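Local coordinates for protein lactococcus lactis MG1363 DpsA (Lactococcus lactis, PDB 1ZS3) that binds DNA, for which an N-terminal helix is required, and, as a Dps protein linked to oxidative stress, probably helps to protect the cell's DNA, at the interface of chains A and B and the interface of chains A and C. Numbering follows the deposited sequence. Chains: chain A/B/C, Lactococcus lactis MG1363 DpsA.

Contacts 1 and 2 lie about 15 Å apart, measured between the centres of their C-alpha atoms. Both use helix 55-81 of chain A. A:Phe72, A:Phe73 and A:Ser76 serve contact 1, and A:Asp77, A:Leu80 and A:Asp81 at the C-terminal end serve contact 2. A:Ser76 and A:Asp77 are neighbours in sequence, so one helix touches two different subunits within a short stretch. Contact 1 is apolar and belongs to a two-fold interface. Contact 2 is charged and belongs to an interface that is not an exact two-fold. Together they help to join subunits in the twelve-chain assembly typical of Dps proteins.

Contact 1: the interface of chains A and B. Residues chain A 39, 72-73, 76, 88, 93; chain B 43, 46, 50.
B:Thr46 meets two phenylalanines of chain A, A:Phe72 and A:Phe73, in the two-fold dimer interface of this Dps protein, a member of the ferritin-like four-helix-bundle family. B:Thr46 lies on helix 27-51. Its CB is 4.1 Å from CZ of A:Phe73. From there the side chain forks. The hydroxyl OG1 approaches the same CZ, at 3.7 Å. The methyl CG2 is anti to the backbone N and reaches CE1 of A:Phe72 at 3.4 Å. It also touches the tip of A:Phe73.

One turn further on, CD1 of B:Ile50 packs on CE1 of A:Phe72 at 3.7 Å, the two side chains crossing at about a right angle. B:Ile43 lies one turn before B:Thr46. Its CD1 touches CE2 of A:Phe39 at 3.5 Å, and its CG2 meets CE2 of A:Phe93 at 3.9 Å. No polar bond crosses this patch.

The rings of chain A also brace each other. CD1 of A:Phe39 sits over the centre of one face of A:Phe72. OG of A:Ser76 lies over the rim of the opposite face and donates a hydrogen bond to the backbone O of A:Phe72 at 2.8 Å, from above the carbonyl plane. An alanine in place of A:Phe73 would probably open a gap beside B:Thr46 and deprive its hydroxyl branch of the ring tip it packs on.

Contact 2: the interface of chains A and C. Residues chain A 77, 80-81; chain C 153, 157, 160.
The guanidinium of C:Arg160 enters between A:Asp77 and A:Asp81 and forms salt bridges with both, in a charged subunit interface of the Dps assembly. NH2 does much of the work. It donates a hydrogen bond to the backbone O of A:Asp77 at 3.1 Å, on a lone pair of that carbonyl and close to the guanidinium plane. It also donates to the carboxylate OD2 of A:Asp77 at 3.2 Å, with a nearly straight angle of 172° at the hydrogen. This carboxylate oxygen is met from above its own plane. NE forms the salt bridge to OD1 of A:Asp81 at 3.1 Å. The hydrogen bonds from NE and NH2 to this oxygen are weak, and the two planar groups are turned 50° apart.

CB of A:Leu80 lies 3.4 Å above one face of the guanidinium, toward its rim. It probably helps to hold the group in place between the acids. The arginine chain bends at chi2 and at chi3 (-68°) to bring its head there.

Further out, OD2 of A:Asp81 sits 3.8 Å from CA of C:Gln157. A water bridges this oxygen, at 2.6 Å, to the backbone O of C:Gly153. That link probably steadies the carboxylate. The acidic residues lie at the C-terminal end of helix 55-81 of chain A, against helix 142-165 of chain C, the last helix of its subunit.

Contact 1: the interface of chains A and B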
loop_
_atom_site.group_PDB
_atom_site.type_symbol
_atom_site.label_atom_id
_atom_site.label_comp_id
_atom_site.label_asym_id
_atom_site.label_seq_id
_atom_site.Cartn_x
_atom_site.Cartn_y
_atom_site.Cartn_z
ATOM N N PHE A 39 26.052 18.988 9.013
ATOM C CA PHE A 39 25.460 19.953 8.109
ATOM C C PHE A 39 26.398 20.393 7.032
ATOM O O PHE A 39 25.944 20.692 5.920
ATOM C CB PHE A 39 24.902 21.150 8.849
ATOM C CG PHE A 39 23.599 21.579 8.314
ATOM C CD1 PHE A 39 22.423 21.236 8.941
ATOM C CD2 PHE A 39 23.542 22.252 7.131
ATOM C CE1 PHE A 39 21.224 21.620 8.425
ATOM C CE2 PHE A 39 22.332 22.632 6.591
ATOM C CZ PHE A 39 21.173 22.319 7.246
ATOM N N PHE A 72 20.741 14.945 11.824
ATOM C CA PHE A 72 20.800 16.270 12.392
ATOM C C PHE A 72 19.589 16.449 13.291
ATOM O O PHE A 72 19.737 16.760 14.484
ATOM C CB PHE A 72 20.873 17.365 11.319
ATOM C CG PHE A 72 21.159 18.704 11.877
ATOM C CD1 PHE A 72 20.116 19.558 12.227
ATOM C CD2 PHE A 72 22.460 19.085 12.164
ATOM C CE1 PHE A 72 20.366 20.834 12.777
ATOM C CE2 PHE A 72 22.732 20.357 12.719
ATOM C CZ PHE A 72 21.684 21.233 13.022
ATOM N N PHE A 73 18.377 16.239 12.762
ATOM C CA PHE A 73 17.143 16.418 13.542
ATOM C C PHE A 73 17.006 15.357 14.652
ATOM O O PHE A 73 16.458 15.622 15.710
ATOM C CB PHE A 73 15.896 16.366 12.650
ATOM C CG PHE A 73 15.674 17.605 11.816
ATOM C CD1 PHE A 73 15.913 17.582 10.437
ATOM C CD2 PHE A 73 15.231 18.788 12.394
ATOM C CE1 PHE A 73 15.717 18.707 9.675
ATOM C CE2 PHE A 73 15.057 19.946 11.620
ATOM C CZ PHE A 73 15.292 19.897 10.258
ATOM N N SER A 76 19.560 16.245 17.559
ATOM C CA SER A 76 19.212 17.522 18.086
ATOM C C SER A 76 18.098 17.285 19.023
ATOM O O SER A 76 18.118 17.768 20.142
ATOM C CB SER A 76 18.826 18.534 17.009
ATOM O OG SER A 76 19.974 18.896 16.259
ATOM N N SER A 88 22.727 26.057 15.386
ATOM C CA SER A 88 21.586 26.212 14.496
ATOM C C SER A 88 21.706 27.370 13.515
ATOM O O SER A 88 20.665 27.858 13.014
ATOM C CB SER A 88 20.355 26.441 15.358
ATOM O OG SER A 88 20.429 27.672 16.044
ATOM N N PHE A 93 27.973 26.717 12.553
ATOM C CA PHE A 93 28.415 25.539 11.846
ATOM C C PHE A 93 29.874 25.707 11.465
ATOM O O PHE A 93 30.673 24.804 11.678
ATOM C CB PHE A 93 27.539 25.205 10.622
ATOM C CG PHE A 93 26.097 24.826 10.945
ATOM C CD1 PHE A 93 25.775 24.073 12.061
ATOM C CD2 PHE A 93 25.067 25.213 10.098
ATOM C CE1 PHE A 93 24.481 23.740 12.340
ATOM C CE2 PHE A 93 23.752 24.865 10.368
ATOM C CZ PHE A 93 23.468 24.139 11.497
ATOM N N ILE B 43 18.145 26.660 6.496
ATOM C CA ILE B 43 18.878 26.617 7.754
ATOM C C ILE B 43 18.063 27.275 8.867
ATOM O O ILE B 43 18.026 26.815 10.013
ATOM C CB ILE B 43 20.230 27.251 7.619
ATOM C CG1 ILE B 43 20.976 26.632 6.419
ATOM C CG2 ILE B 43 20.944 27.116 8.901
ATOM C CD1 ILE B 43 22.365 26.085 6.699
ATOM N N THR B 46 15.251 24.919 9.778
ATOM C CA THR B 46 15.856 23.912 10.651
ATOM C C THR B 46 15.930 24.355 12.102
ATOM O O THR B 46 15.611 23.624 13.023
ATOM C CB THR B 46 17.264 23.524 10.144
ATOM O OG1 THR B 46 17.187 22.820 8.901
ATOM C CG2 THR B 46 17.964 22.555 11.103
ATOM N N ILE B 50 13.697 22.941 15.281
ATOM C CA ILE B 50 14.187 22.448 16.553
ATOM C C ILE B 50 13.676 23.253 17.776
ATOM O O ILE B 50 13.195 22.673 18.759
ATOM C CB ILE B 50 15.718 22.436 16.521
ATOM C CG1 ILE B 50 16.181 21.379 15.538
ATOM C CG2 ILE B 50 16.283 22.112 17.889
ATOM C CD1 ILE B 50 17.409 21.717 14.770
#

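Contact 2: the interface of chains A and C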
loop_
_atom_site.group_PDB
_atom_site.type_symbol
_atom_site.label_atom_id
_atom_site.label_comp_id
_atom_site.label_asym_id
_atom_site.label_seq_id
_atom_site.Cartn_x
_atom_site.Cartn_y
_atom_site.Cartn_z
ATOM N N ASP A 77 17.100 16.560 18.549
ATOM C CA ASP A 77 15.920 16.250 19.362
ATOM C C ASP A 77 16.321 15.482 20.570
ATOM O O ASP A 77 15.741 15.709 21.632
ATOM C CB ASP A 77 14.898 15.445 18.585
ATOM C CG ASP A 77 14.044 16.301 17.756
ATOM O OD1 ASP A 77 13.498 15.851 16.749
ATOM O OD2 ASP A 77 13.854 17.485 18.028
ATOM N N LEU A 80 17.983 18.226 22.951
ATOM C CA LEU A 80 16.947 19.059 23.548
ATOM C C LEU A 80 16.084 18.303 24.549
ATOM O O LEU A 80 15.449 18.895 25.407
ATOM C CB LEU A 80 16.052 19.687 22.466
ATOM C CG LEU A 80 16.485 21.088 21.986
ATOM C CD1 LEU A 80 17.672 20.990 21.085
ATOM C CD2 LEU A 80 15.388 21.827 21.289
ATOM N N ASP A 81 16.007 16.987 24.404
ATOM C CA ASP A 81 15.158 16.124 25.211
ATOM C C ASP A 81 15.846 15.987 26.530
ATOM O O ASP A 81 15.222 15.792 27.558
ATOM C CB ASP A 81 15.010 14.725 24.568
ATOM C CG ASP A 81 13.853 14.617 23.582
ATOM O OD1 ASP A 81 13.053 15.560 23.423
ATOM O OD2 ASP A 81 13.686 13.568 22.937
ATOM N N GLY C 153 13.820 7.185 26.665
ATOM C CA GLY C 153 13.901 8.162 25.592
ATOM C C GLY C 153 12.520 8.692 25.222
ATOM O O GLY C 153 12.365 9.886 24.945
ATOM N N GLN C 157 10.821 12.635 25.401
ATOM C CA GLN C 157 10.173 13.214 24.222
ATOM C C GLN C 157 8.787 13.729 24.545
ATOM O O GLN C 157 8.428 14.821 24.143
ATOM C CB GLN C 157 10.089 12.162 23.136
ATOM C CG GLN C 157 9.706 12.665 21.754
ATOM C CD GLN C 157 9.374 11.515 20.776
ATOM O OE1 GLN C 157 9.362 10.360 21.177
ATOM N NE2 GLN C 157 9.120 11.895 19.539
ATOM N N ARG C 160 8.957 16.968 26.821
ATOM C CA ARG C 160 9.243 18.116 25.989
ATOM C C ARG C 160 8.127 18.531 25.022
ATOM O O ARG C 160 8.111 19.656 24.616
ATOM C CB ARG C 160 10.527 17.890 25.207
ATOM C CG ARG C 160 11.496 19.058 25.245
ATOM C CD ARG C 160 11.832 19.567 23.876
ATOM N NE ARG C 160 12.626 18.596 23.126
ATOM C CZ ARG C 160 12.703 18.601 21.791
ATOM N NH1 ARG C 160 12.071 19.517 21.087
ATOM N NH2 ARG C 160 13.438 17.699 21.175
HETATM O O HOH W 1 14.437 11.394 24.249
#